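Local structure of dihydropteridine reductase (Caenorhabditis elegans, 1OOE) at residues I7-K12 / C78-W83; L31-S36 / I45-N50; S59-T64 / A112-T117; G70-G75 / L119-L124; M174-D179 / L221-T226. The protein probably catalyses the NADH- or NADPH-dependent reduction of quinonoid dihydrobiopterin to tetrahydrobiopterin, as a homodimeric member of the short-chain dehydrogenase/reductase family. All coordinates share one frame; numbering follows the deposited sequence.

Interaction 1. Residues I7-K12 / C78-W83; sequences IVYGGK and CVAGGW
Tyr9, the last residue of strand 4-9, pairs in parallel with Cys78, and Val79 N donates to Tyr9 O at 2.9 Å, almost along the carbonyl axis, just where both chains leave the sheet. Tyr9 and Cys78 extend from the same face of the sheet. Each carries its first branch anti to the backbone N (chi1 -160° and -173°), so the thiol comes up obliquely to the tyrosine ring. Cys78 SG sits 4.6 Å from the centre of the Tyr9 ring in a sulfur-aromatic contact, and it also meets Tyr9 CB. Ala80 adds its methyl, with CB 4.0 Å from Tyr9 CD1; a small residue suits this place because its chain runs close past the tyrosine. Val79 turns CG2 to the backbone, 3.9 Å from Gly10 O. Gly10 has a positive phi of 110°, and a CB on it would lie 2.9 Å from Ala80 N, a clash, so glycine is required. Ser107 of helix 93-118 covers Tyr9 and Cys78 alike. The glycine-rich loop after the first strand is characteristic of the Rossmann fold: Gly11 belongs to what is probably the dinucleotide-binding glycine motif, and Cys78 to Gly81 take the position where classical short-chain dehydrogenases carry Asn-Asn-Ala-Gly.

Interaction 2. Residues L31-S36 / I45-N50; sequences LNIDLS and ILVDGN
Ile33 and Ile45 stand side by side and point the same way from one face of the sheet, Ile33 CG1 lying 3.6 Å from Ile45 CB. Both keep CG1 beside the backbone N and CG2 anti to it, so that the two CG1 branches lie alongside each other. Val47 crosses Ile33 obliquely and touches it methyl to methyl, CG2 to CG2 at 3.6 Å. Farther on, Leu35 starts away from Val47 but bends its tip back, bringing CD2 to 3.5 Å from Val47 O. Beneath these side chains the backbones are zipped. Ile45 N donates to Asn32 O at 2.7 Å, and Asp34 N returns a longer bond to Ile45 O. Val47 N then donates to Asp34 O at 3.0 Å, from above the carbonyl plane. A water bridges Leu35 O and Val47 O where the strands end. Asp34 OD1 takes Leu35 N on its anti lone pair at 2.7 Å, while OD2 accepts from Lys12 N; an acidic residue at the end of this second Rossmann strand is consistent with recognition of NADH. Strand 43-46 is outermost in the chain's sheet, with helix 53-68 packing on Ile45 and Val47 through Gln63 and Gln56, and Ile33 resting against Ile7 and Tyr9 of strand 4-9.

Interaction 3. Residues S59-T64 / A112-T117; sequences SILEQT and AKLATT
Of the flat groups, the amide of Gln63 is turned from the other helix: Ser59 OG lies close to its plane and accepts from NE2 at 3.0 Å, and the same nitrogen reaches Leu46 O on the edge strand. The interface itself is built from aliphatic branches, as expected where two helices of a Rossmann fold lie next to each other over one face of the sheet. The segments run in roughly the same direction, at 35° to each other, with their axes 10.7 Å apart, so the gap is bridged by side chains alone, chiefly the leucine branches. Leu114 is the wedge. Its CD1 meets Ile60 CG2 at 4.0 Å, the two side chains crossing at about a right angle, and its CD2 enters between Leu61 and Thr64. Leu61 reaches across with both methyls, CD1 to Leu114 CD2 at 3.9 Å and CD2 to Lys113 CG at 3.8 Å. Lys113 thus lends only its aliphatic root, then bends at chi2 and carries NZ to Ser90 O of the second subunit, linking this packing to the dimer. An alanine in place of Thr64 would probably loosen the seat of Leu114 CD2, since both the hydroxyl and the methyl that flank it would be gone. Threonine can sit in this buried place because its hydroxyl is paid for within its own helix: Thr64 OG1 donates to Ile60 O at 2.9 Å, from above the carbonyl plane, beside the helical bond from Thr64 N.

Interaction 4. Residues G70-G75 / L119-L124; sequences GSQVDG and LKPGGL
This contact joins neighbouring parallel strands of the Rossmann sheet at the end where helix 93-118 delivers the chain, through a type II turn from Lys120 to Gly123, into strand 123-128. Lys120 leaves its backbone in the crowded position, CG between N and the carbonyl carbon (chi1 65°), then runs extended. That path lays CG 3.4 Å from Val73 O and carries NZ to Asp74 OD2 at 2.9 Å, a salt bridge on the anti lone pair. Asp74 keeps CG beside its own N, so OD1 can accept from Lys5 N. Both residues were modelled in two conformers, and the bridge belongs to the conformers described here. Gln72 crosses Lys120 at about a right angle, its amide over Lys120 CA. Lys120 N donates to Val73 O at 3.0 Å, and Leu124 N to Asp74 O at 3.2 Å, either side of the corner at Asp74. Gly122 has the positive phi of 83° that the turn demands, and a CB on Gly123 would clash with Leu119. Leu119, with CG anti to the backbone N (chi1 -170°), brings its tip up to the backbone of residues 73-75, where CD1 lies 3.5 Å from Val73 O and 3.7 Å from Gly75 CA.

Interaction 5. Residues M174-D179 / L221-T226; sequences MPVTLD and LLKITT
Met174 spans the seam from its first carbon to its last. CB lies 3.6 Å from Leu222 O, close to the backbone of the next strand. CG, anti to the carbonyl carbon (chi1 -55°), passes the same oxygen, and SD continues outward to 4.2 Å from Leu221 CB. A bend at chi3 (-61°) then folds CE back, 3.7 Å from Leu221 CB and 4.1 Å from Lys223 CB. The long, unbranched methionine can follow this curved course, which suits it to the place. An alanine here would probably leave Leu221 and the root of Lys223 poorly covered, since everything from CG to CE would be lost. The parallel backbones are joined first by Met174 N, which donates to Leu222 O at 2.7 Å. Ile224 N then donates to Met174 O at 3.0 Å, and Val176 N to Ile224 O. Past Pro175, which ends the strand, a water links Thr177 N to Ile224 O, and Val176 CG2 rests on the methyl of Thr225. The pairing ties the sixth strand of the Rossmann sheet to the seventh, with Phe200 and Ile201 of helix 198-210 packed on Ile224 and the antiparallel strand 230-235 flanking strand 221-227 through Ile233.

From the N terminus, strand 4-9 opens interaction 1, which closes only at 78-83. Within that span interaction 2 closes a short loop, 31-36 to 45-50, adding the edge strand. Interactions 3 and 4 begin inside the same span, at 59-64 and 70-75, but close beyond it, at 112-117 and 119-124, so they cross interaction 1 and each other. Interaction 3 joins the two helices over one sheet face, and Ile33 of interaction 2 touches its Leu114; interaction 4 bonds to interaction 1 through Ile7 N and Gly75 O. Interaction 5 follows in series, on the far side of the chain's centre from interactions 2 and 3, tying strands 169-175 and 221-227 of the same sheet.

Interaction 1. Residues I7-K12 / C78-W83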
# COMPACT_ATOMS: atom_id res chain seq x y z
N ILE A 7 22.04 -8.01 8.04
CA ILE A 7 21.11 -8.85 7.30
C ILE A 7 20.82 -8.20 5.96
O ILE A 7 20.54 -7.00 5.89
CB ILE A 7 19.77 -9.00 8.07
CG1 ILE A 7 19.99 -9.81 9.35
CG2 ILE A 7 18.71 -9.63 7.16
CD1 ILE A 7 18.77 -9.87 10.24
N VAL A 8 20.91 -8.98 4.89
CA VAL A 8 20.61 -8.49 3.55
C VAL A 8 19.44 -9.31 3.03
O VAL A 8 19.59 -10.50 2.74
CB VAL A 8 21.81 -8.66 2.57
CG1 VAL A 8 21.41 -8.17 1.18
CG2 VAL A 8 23.01 -7.87 3.07
N TYR A 9 18.28 -8.67 2.96
CA TYR A 9 17.06 -9.30 2.49
C TYR A 9 17.04 -9.01 0.99
O TYR A 9 16.76 -7.89 0.58
CB TYR A 9 15.86 -8.65 3.20
CG TYR A 9 14.57 -9.44 3.21
CD1 TYR A 9 14.10 -10.08 2.07
CD2 TYR A 9 13.79 -9.49 4.37
CE1 TYR A 9 12.87 -10.75 2.08
CE2 TYR A 9 12.57 -10.15 4.39
CZ TYR A 9 12.11 -10.77 3.24
OH TYR A 9 10.89 -11.40 3.26
N GLY A 10 17.35 -10.04 0.20
CA GLY A 10 17.40 -9.89 -1.25
C GLY A 10 18.85 -9.98 -1.71
O GLY A 10 19.25 -9.35 -2.69
N GLY A 11 19.64 -10.79 -1.00
CA GLY A 11 21.05 -10.94 -1.30
C GLY A 11 21.43 -11.63 -2.61
O GLY A 11 22.61 -11.71 -2.94
N LYS A 12 20.43 -12.13 -3.34
CA LYS A 12 20.69 -12.79 -4.61
C LYS A 12 20.60 -11.82 -5.79
O LYS A 12 21.06 -12.13 -6.89
CB LYS A 12 19.70 -13.94 -4.83
CG LYS A 12 19.83 -15.08 -3.84
CD LYS A 12 21.20 -15.75 -3.92
CE LYS A 12 21.40 -16.48 -5.24
NZ LYS A 12 22.71 -17.19 -5.30
N CYS A 78 16.95 -4.12 3.22
CA CYS A 78 15.97 -4.80 2.37
C CYS A 78 15.94 -4.23 0.96
O CYS A 78 15.52 -3.09 0.76
CB CYS A 78 14.58 -4.70 2.99
SG CYS A 78 13.31 -5.68 2.14
N VAL A 79 16.38 -5.03 -0.01
CA VAL A 79 16.41 -4.61 -1.41
C VAL A 79 15.72 -5.62 -2.32
O VAL A 79 15.97 -5.66 -3.53
CB VAL A 79 17.87 -4.41 -1.89
CG1 VAL A 79 18.49 -3.22 -1.16
CG2 VAL A 79 18.69 -5.67 -1.64
N ALA A 80 14.84 -6.43 -1.74
CA ALA A 80 14.13 -7.46 -2.50
C ALA A 80 12.99 -6.92 -3.36
O ALA A 80 12.47 -5.84 -3.12
CB ALA A 80 13.58 -8.51 -1.54
N GLY A 81 12.62 -7.69 -4.39
CA GLY A 81 11.51 -7.27 -5.24
C GLY A 81 11.82 -6.95 -6.69
O GLY A 81 12.92 -6.50 -7.02
N GLY A 82 10.83 -7.18 -7.55
CA GLY A 82 10.97 -6.92 -8.97
C GLY A 82 9.91 -5.96 -9.48
O GLY A 82 9.39 -5.14 -8.71
N TRP A 83 9.56 -6.06 -10.76
CA TRP A 83 8.56 -5.17 -11.35
C TRP A 83 7.56 -5.88 -12.27
O TRP A 83 7.86 -6.89 -12.89
CB TRP A 83 9.26 -4.07 -12.16
CG TRP A 83 8.34 -3.03 -12.74
CD1 TRP A 83 7.94 -1.87 -12.14
CD2 TRP A 83 7.76 -3.02 -14.05
NE1 TRP A 83 7.15 -1.14 -13.00
CE2 TRP A 83 7.02 -1.82 -14.18
CE3 TRP A 83 7.79 -3.91 -15.14
CZ2 TRP A 83 6.32 -1.49 -15.35
CZ3 TRP A 83 7.09 -3.58 -16.30
CH2 TRP A 83 6.37 -2.37 -16.40

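Interaction 2. Residues L31-S36 / I45-N50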
# COMPACT_ATOMS: atom_id res chain seq x y z
N LEU A 31 24.18 -12.17 6.89
CA LEU A 31 23.10 -13.13 6.79
C LEU A 31 22.26 -12.76 5.58
O LEU A 31 21.82 -11.62 5.45
CB LEU A 31 22.22 -13.10 8.05
CG LEU A 31 22.85 -13.55 9.37
CD1 LEU A 31 23.82 -12.50 9.89
CD2 LEU A 31 21.74 -13.79 10.39
N ASN A 32 22.05 -13.73 4.69
CA ASN A 32 21.24 -13.51 3.50
C ASN A 32 19.86 -14.12 3.64
O ASN A 32 19.71 -15.24 4.13
CB ASN A 32 21.92 -14.12 2.27
CG ASN A 32 20.98 -14.21 1.07
OD1 ASN A 32 20.57 -13.19 0.52
ND2 ASN A 32 20.64 -15.42 0.66
N ILE A 33 18.84 -13.37 3.22
CA ILE A 33 17.47 -13.85 3.26
C ILE A 33 16.96 -13.73 1.82
O ILE A 33 16.87 -12.63 1.29
CB ILE A 33 16.58 -12.98 4.17
CG1 ILE A 33 17.07 -13.04 5.62
CG2 ILE A 33 15.13 -13.45 4.09
CD1 ILE A 33 16.27 -12.18 6.58
N ASP A 34 16.66 -14.86 1.20
CA ASP A 34 16.18 -14.84 -0.18
C ASP A 34 15.55 -16.17 -0.55
O ASP A 34 15.49 -17.09 0.26
CB ASP A 34 17.32 -14.51 -1.14
CG ASP A 34 16.87 -13.66 -2.32
OD1 ASP A 34 15.81 -13.96 -2.90
OD2 ASP A 34 17.58 -12.70 -2.67
N LEU A 35 15.10 -16.27 -1.79
CA LEU A 35 14.46 -17.48 -2.30
C LEU A 35 15.45 -18.62 -2.50
O LEU A 35 15.05 -19.78 -2.65
CB LEU A 35 13.74 -17.15 -3.61
CG LEU A 35 12.63 -16.11 -3.49
CD1 LEU A 35 12.18 -15.67 -4.88
CD2 LEU A 35 11.46 -16.69 -2.71
N SER A 36 16.73 -18.30 -2.52
CA SER A 36 17.78 -19.30 -2.67
C SER A 36 19.00 -18.81 -1.89
O SER A 36 19.06 -17.65 -1.49
CB SER A 36 18.15 -19.51 -4.15
OG SER A 36 18.68 -18.35 -4.74
N ILE A 45 19.08 -17.70 5.10
CA ILE A 45 17.71 -17.88 5.55
C ILE A 45 16.91 -18.16 4.29
O ILE A 45 16.86 -17.33 3.38
CB ILE A 45 17.18 -16.59 6.23
CG1 ILE A 45 18.11 -16.18 7.38
CG2 ILE A 45 15.76 -16.81 6.72
CD1 ILE A 45 18.29 -17.22 8.45
N LEU A 46 16.28 -19.33 4.22
CA LEU A 46 15.52 -19.73 3.05
C LEU A 46 14.06 -19.30 3.06
O LEU A 46 13.32 -19.60 3.99
CB LEU A 46 15.59 -21.24 2.86
CG LEU A 46 14.90 -21.81 1.62
CD1 LEU A 46 15.58 -21.26 0.37
CD2 LEU A 46 14.98 -23.32 1.63
N VAL A 47 13.65 -18.61 2.00
CA VAL A 47 12.28 -18.14 1.87
C VAL A 47 11.53 -19.00 0.85
O VAL A 47 11.99 -19.19 -0.27
CB VAL A 47 12.23 -16.68 1.40
CG1 VAL A 47 10.79 -16.21 1.32
CG2 VAL A 47 13.03 -15.79 2.34
N ASP A 48 10.38 -19.52 1.26
CA ASP A 48 9.55 -20.35 0.39
C ASP A 48 8.50 -19.44 -0.24
O ASP A 48 7.54 -19.04 0.41
CB ASP A 48 8.86 -21.45 1.21
CG ASP A 48 8.13 -22.45 0.34
OD1 ASP A 48 7.65 -22.07 -0.75
OD2 ASP A 48 8.02 -23.63 0.74
N GLY A 49 8.69 -19.13 -1.52
CA GLY A 49 7.76 -18.26 -2.22
C GLY A 49 6.32 -18.74 -2.31
O GLY A 49 5.43 -17.95 -2.60
N ASN A 50 6.09 -20.02 -2.05
CA ASN A 50 4.74 -20.58 -2.11
C ASN A 50 3.94 -20.34 -0.84
O ASN A 50 2.71 -20.43 -0.86
CB ASN A 50 4.80 -22.09 -2.39
CG ASN A 50 5.40 -22.41 -3.75
OD1 ASN A 50 5.01 -21.84 -4.77
ND2 ASN A 50 6.35 -23.34 -3.76
O HOH W 1 12.68 -21.00 -2.04
O HOH W 2 18.70 -18.50 1.47

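Interaction 3. Residues S59-T64 / A112-T117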
# COMPACT_ATOMS: atom_id res chain seq x y z
N SER A 59 8.52 -18.45 9.33
CA SER A 59 9.70 -19.19 8.91
C SER A 59 10.96 -18.34 8.93
O SER A 59 12.00 -18.77 9.43
CB SER A 59 9.50 -19.76 7.50
OG SER A 59 10.60 -20.57 7.13
N ILE A 60 10.87 -17.13 8.39
CA ILE A 60 12.02 -16.24 8.35
C ILE A 60 12.46 -15.86 9.77
O ILE A 60 13.65 -15.86 10.08
CB ILE A 60 11.70 -14.98 7.52
CG1 ILE A 60 11.52 -15.37 6.05
CG2 ILE A 60 12.83 -13.97 7.64
CD1 ILE A 60 10.90 -14.28 5.19
N LEU A 61 11.50 -15.55 10.63
CA LEU A 61 11.83 -15.18 12.01
C LEU A 61 12.44 -16.35 12.77
O LEU A 61 13.41 -16.17 13.51
CB LEU A 61 10.58 -14.68 12.75
CG LEU A 61 10.32 -13.17 12.69
CD1 LEU A 61 10.26 -12.70 11.25
CD2 LEU A 61 9.02 -12.86 13.42
N GLU A 62 11.89 -17.55 12.59
CA GLU A 62 12.43 -18.71 13.30
C GLU A 62 13.86 -18.97 12.88
O GLU A 62 14.73 -19.19 13.73
CB GLU A 62 11.58 -19.96 13.02
CG GLU A 62 10.15 -19.87 13.53
CD GLU A 62 9.35 -21.14 13.26
OE1 GLU A 62 9.50 -21.72 12.16
OE2 GLU A 62 8.56 -21.54 14.14
N GLN A 63 14.12 -18.95 11.58
CA GLN A 63 15.46 -19.21 11.06
C GLN A 63 16.47 -18.15 11.47
O GLN A 63 17.62 -18.47 11.78
CB GLN A 63 15.44 -19.30 9.54
CG GLN A 63 14.68 -20.49 8.99
CD GLN A 63 14.69 -20.50 7.48
OE1 GLN A 63 15.74 -20.72 6.87
NE2 GLN A 63 13.54 -20.25 6.88
N THR A 64 16.05 -16.89 11.47
CA THR A 64 16.96 -15.81 11.84
C THR A 64 17.31 -15.88 13.32
O THR A 64 18.46 -15.66 13.71
CB THR A 64 16.35 -14.44 11.51
OG1 THR A 64 16.10 -14.36 10.09
CG2 THR A 64 17.30 -13.31 11.90
N ALA A 112 11.13 -5.13 8.61
CA ALA A 112 10.84 -4.26 9.75
C ALA A 112 10.65 -5.09 11.02
O ALA A 112 11.17 -4.75 12.08
CB ALA A 112 9.60 -3.41 9.48
N LYS A 113 9.90 -6.19 10.90
CA LYS A 113 9.65 -7.07 12.05
C LYS A 113 10.99 -7.60 12.58
O LYS A 113 11.19 -7.68 13.79
CB LYS A 113 8.75 -8.24 11.64
CG LYS A 113 8.35 -9.15 12.81
CD LYS A 113 7.52 -8.40 13.84
CE LYS A 113 7.20 -9.28 15.04
NZ LYS A 113 6.26 -8.61 15.98
N LEU A 114 11.89 -7.96 11.67
CA LEU A 114 13.20 -8.47 12.06
C LEU A 114 13.97 -7.40 12.84
O LEU A 114 14.63 -7.70 13.83
CB LEU A 114 14.00 -8.89 10.83
CG LEU A 114 13.56 -10.20 10.17
CD1 LEU A 114 14.22 -10.35 8.80
CD2 LEU A 114 13.92 -11.37 11.07
N ALA A 115 13.86 -6.15 12.39
CA ALA A 115 14.55 -5.04 13.03
C ALA A 115 14.07 -4.79 14.46
O ALA A 115 14.88 -4.55 15.36
CB ALA A 115 14.40 -3.78 12.20
N THR A 116 12.76 -4.81 14.67
CA THR A 116 12.22 -4.57 16.00
C THR A 116 12.68 -5.66 16.95
O THR A 116 12.77 -5.45 18.16
CB THR A 116 10.67 -4.53 15.99
OG1 THR A 116 10.16 -5.79 15.53
CG2 THR A 116 10.18 -3.42 15.07
N THR A 117 13.01 -6.82 16.39
CA THR A 117 13.45 -7.97 17.17
C THR A 117 14.97 -8.07 17.36
O THR A 117 15.45 -8.30 18.47
CB THR A 117 13.01 -9.30 16.51
OG1 THR A 117 11.59 -9.29 16.27
CG2 THR A 117 13.35 -10.47 17.42

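Interaction 4. Residues G70-G75 / L119-L124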
# COMPACT_ATOMS: atom_id res chain seq x y z
N GLY A 70 22.15 -15.12 20.83
CA GLY A 70 22.27 -13.93 21.66
C GLY A 70 22.86 -12.68 21.01
O GLY A 70 23.16 -11.71 21.69
N SER A 71 23.01 -12.70 19.69
CA SER A 71 23.57 -11.56 18.98
C SER A 71 22.49 -10.70 18.33
O SER A 71 21.42 -11.19 17.99
CB SER A 71 24.54 -12.02 17.89
OG SER A 71 25.70 -12.62 18.44
N GLN A 72 22.80 -9.41 18.18
CA GLN A 72 21.90 -8.47 17.52
C GLN A 72 22.64 -8.08 16.25
O GLN A 72 23.79 -8.45 16.07
CB GLN A 72 21.66 -7.24 18.38
CG GLN A 72 20.74 -7.46 19.56
CD GLN A 72 20.66 -6.24 20.46
OE1 GLN A 72 21.68 -5.72 20.91
NE2 GLN A 72 19.44 -5.77 20.71
N VAL A 73 21.98 -7.33 15.37
CA VAL A 73 22.63 -6.90 14.14
C VAL A 73 22.78 -5.38 14.10
O VAL A 73 22.01 -4.66 14.74
CB VAL A 73 21.85 -7.37 12.89
CG1 VAL A 73 21.78 -8.89 12.86
CG2 VAL A 73 20.45 -6.77 12.89
N ASP A 74 23.76 -4.90 13.34
CA ASP A 74 24.01 -3.47 13.21
C ASP A 74 23.13 -2.84 12.13
O ASP A 74 22.93 -1.63 12.11
CB ASP A 74 25.48 -3.22 12.88
CG ASP A 74 26.42 -3.74 13.95
OD1 ASP A 74 26.64 -4.97 14.00
OD2 ASP A 74 26.92 -2.93 14.75
N GLY A 75 22.61 -3.68 11.25
CA GLY A 75 21.75 -3.19 10.19
C GLY A 75 20.96 -4.28 9.49
O GLY A 75 21.36 -5.44 9.47
N LEU A 119 17.56 -5.70 15.74
CA LEU A 119 18.43 -4.54 15.52
C LEU A 119 18.92 -3.90 16.82
O LEU A 119 18.13 -3.66 17.74
CB LEU A 119 17.69 -3.49 14.68
CG LEU A 119 18.48 -2.30 14.14
CD1 LEU A 119 19.51 -2.76 13.10
CD2 LEU A 119 17.51 -1.31 13.50
N LYS A 120 20.22 -3.65 16.90
CA LYS A 120 20.81 -3.03 18.09
C LYS A 120 20.32 -1.60 18.24
O LYS A 120 19.95 -0.95 17.25
CB LYS A 120 22.34 -3.00 17.99
CG LYS A 120 22.82 -2.09 16.85
CD LYS A 120 24.24 -1.58 17.05
CE LYS A 120 24.74 -0.81 15.83
NZ LYS A 120 26.16 -0.39 16.00
N PRO A 121 20.28 -1.08 19.48
CA PRO A 121 19.83 0.30 19.63
C PRO A 121 20.80 1.16 18.83
O PRO A 121 22.01 0.92 18.86
CB PRO A 121 19.94 0.53 21.13
CG PRO A 121 19.58 -0.82 21.68
CD PRO A 121 20.39 -1.74 20.79
N GLY A 122 20.28 2.15 18.11
CA GLY A 122 21.14 3.00 17.31
C GLY A 122 21.48 2.40 15.95
O GLY A 122 22.22 3.00 15.17
N GLY A 123 20.94 1.22 15.66
CA GLY A 123 21.22 0.57 14.39
C GLY A 123 20.47 1.17 13.21
O GLY A 123 19.72 2.13 13.38
N LEU A 124 20.66 0.59 12.03
CA LEU A 124 20.03 1.08 10.81
C LEU A 124 19.15 0.07 10.08
O LEU A 124 19.55 -1.07 9.87
CB LEU A 124 21.10 1.57 9.83
CG LEU A 124 20.65 1.92 8.41
CD1 LEU A 124 19.80 3.17 8.44
CD2 LEU A 124 21.87 2.13 7.51

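Interaction 5. Residues M174-D179 / L221-T226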
# COMPACT_ATOMS: atom_id res chain seq x y z
N MET A 174 15.61 5.62 -3.10
CA MET A 174 14.85 5.69 -4.34
C MET A 174 15.76 6.06 -5.51
O MET A 174 15.76 7.20 -5.99
CB MET A 174 13.72 6.73 -4.22
CG MET A 174 12.78 6.51 -3.03
SD MET A 174 11.37 7.64 -2.99
CE MET A 174 12.21 9.25 -2.85
N PRO A 175 16.58 5.11 -5.98
CA PRO A 175 17.47 5.41 -7.10
C PRO A 175 16.71 5.47 -8.42
O PRO A 175 15.83 4.64 -8.68
CB PRO A 175 18.48 4.27 -7.05
CG PRO A 175 17.67 3.13 -6.53
CD PRO A 175 16.85 3.76 -5.43
N VAL A 176 17.04 6.45 -9.26
CA VAL A 176 16.38 6.60 -10.55
C VAL A 176 16.88 5.54 -11.54
O VAL A 176 16.08 4.90 -12.22
CB VAL A 176 16.64 8.01 -11.13
CG1 VAL A 176 16.10 8.12 -12.55
CG2 VAL A 176 15.97 9.06 -10.23
N THR A 177 18.19 5.35 -11.59
CA THR A 177 18.79 4.36 -12.48
C THR A 177 20.04 3.72 -11.86
O THR A 177 20.98 4.42 -11.51
CB THR A 177 19.22 4.98 -13.83
OG1 THR A 177 18.07 5.49 -14.52
CG2 THR A 177 19.92 3.95 -14.69
N LEU A 178 20.03 2.40 -11.73
CA LEU A 178 21.17 1.68 -11.18
C LEU A 178 21.90 0.98 -12.31
O LEU A 178 21.28 0.57 -13.29
CB LEU A 178 20.72 0.63 -10.17
CG LEU A 178 20.12 1.08 -8.84
CD1 LEU A 178 19.70 -0.14 -8.04
CD2 LEU A 178 21.13 1.91 -8.06
N ASP A 179 23.22 0.86 -12.19
CA ASP A 179 24.01 0.18 -13.21
C ASP A 179 23.94 -1.31 -12.90
O ASP A 179 24.55 -1.78 -11.94
CB ASP A 179 25.46 0.67 -13.17
CG ASP A 179 26.32 0.04 -14.25
OD1 ASP A 179 25.78 -0.74 -15.06
OD2 ASP A 179 27.53 0.33 -14.30
N LEU A 221 13.01 9.78 2.60
CA LEU A 221 12.80 9.10 1.32
C LEU A 221 13.91 9.75 0.50
O LEU A 221 13.82 10.92 0.13
CB LEU A 221 11.41 9.43 0.76
CG LEU A 221 10.22 9.06 1.65
CD1 LEU A 221 8.93 9.48 0.98
CD2 LEU A 221 10.21 7.56 1.92
N LEU A 222 14.95 8.98 0.21
CA LEU A 222 16.14 9.48 -0.48
C LEU A 222 16.23 9.20 -1.98
O LEU A 222 16.53 8.08 -2.39
CB LEU A 222 17.38 8.90 0.20
CG LEU A 222 17.39 9.07 1.73
CD1 LEU A 222 18.49 8.21 2.35
CD2 LEU A 222 17.59 10.54 2.09
N LYS A 223 15.98 10.23 -2.79
CA LYS A 223 16.06 10.08 -4.24
C LYS A 223 17.53 10.17 -4.64
O LYS A 223 18.22 11.13 -4.31
CB LYS A 223 15.24 11.17 -4.93
CG LYS A 223 15.14 11.02 -6.44
CD LYS A 223 14.18 12.05 -7.02
CE LYS A 223 14.05 11.94 -8.53
NZ LYS A 223 13.08 12.93 -9.05
N ILE A 224 18.00 9.17 -5.37
CA ILE A 224 19.39 9.13 -5.78
C ILE A 224 19.53 9.29 -7.29
O ILE A 224 18.99 8.51 -8.06
CB ILE A 224 20.04 7.82 -5.33
CG1 ILE A 224 19.89 7.69 -3.81
CG2 ILE A 224 21.52 7.79 -5.73
CD1 ILE A 224 20.43 6.40 -3.23
N THR A 225 20.26 10.33 -7.68
CA THR A 225 20.48 10.63 -9.09
C THR A 225 21.96 10.77 -9.43
O THR A 225 22.79 11.06 -8.57
CB THR A 225 19.76 11.94 -9.48
OG1 THR A 225 20.21 13.00 -8.64
CG2 THR A 225 18.25 11.79 -9.32
N THR A 226 22.28 10.57 -10.70
CA THR A 226 23.65 10.68 -11.17
C THR A 226 23.66 11.50 -12.46
O THR A 226 22.88 11.24 -13.37
CB THR A 226 24.27 9.29 -11.45
OG1 THR A 226 24.19 8.49 -10.27
CG2 THR A 226 25.74 9.43 -11.86
O HOH W 3 20.04 7.17 -10.24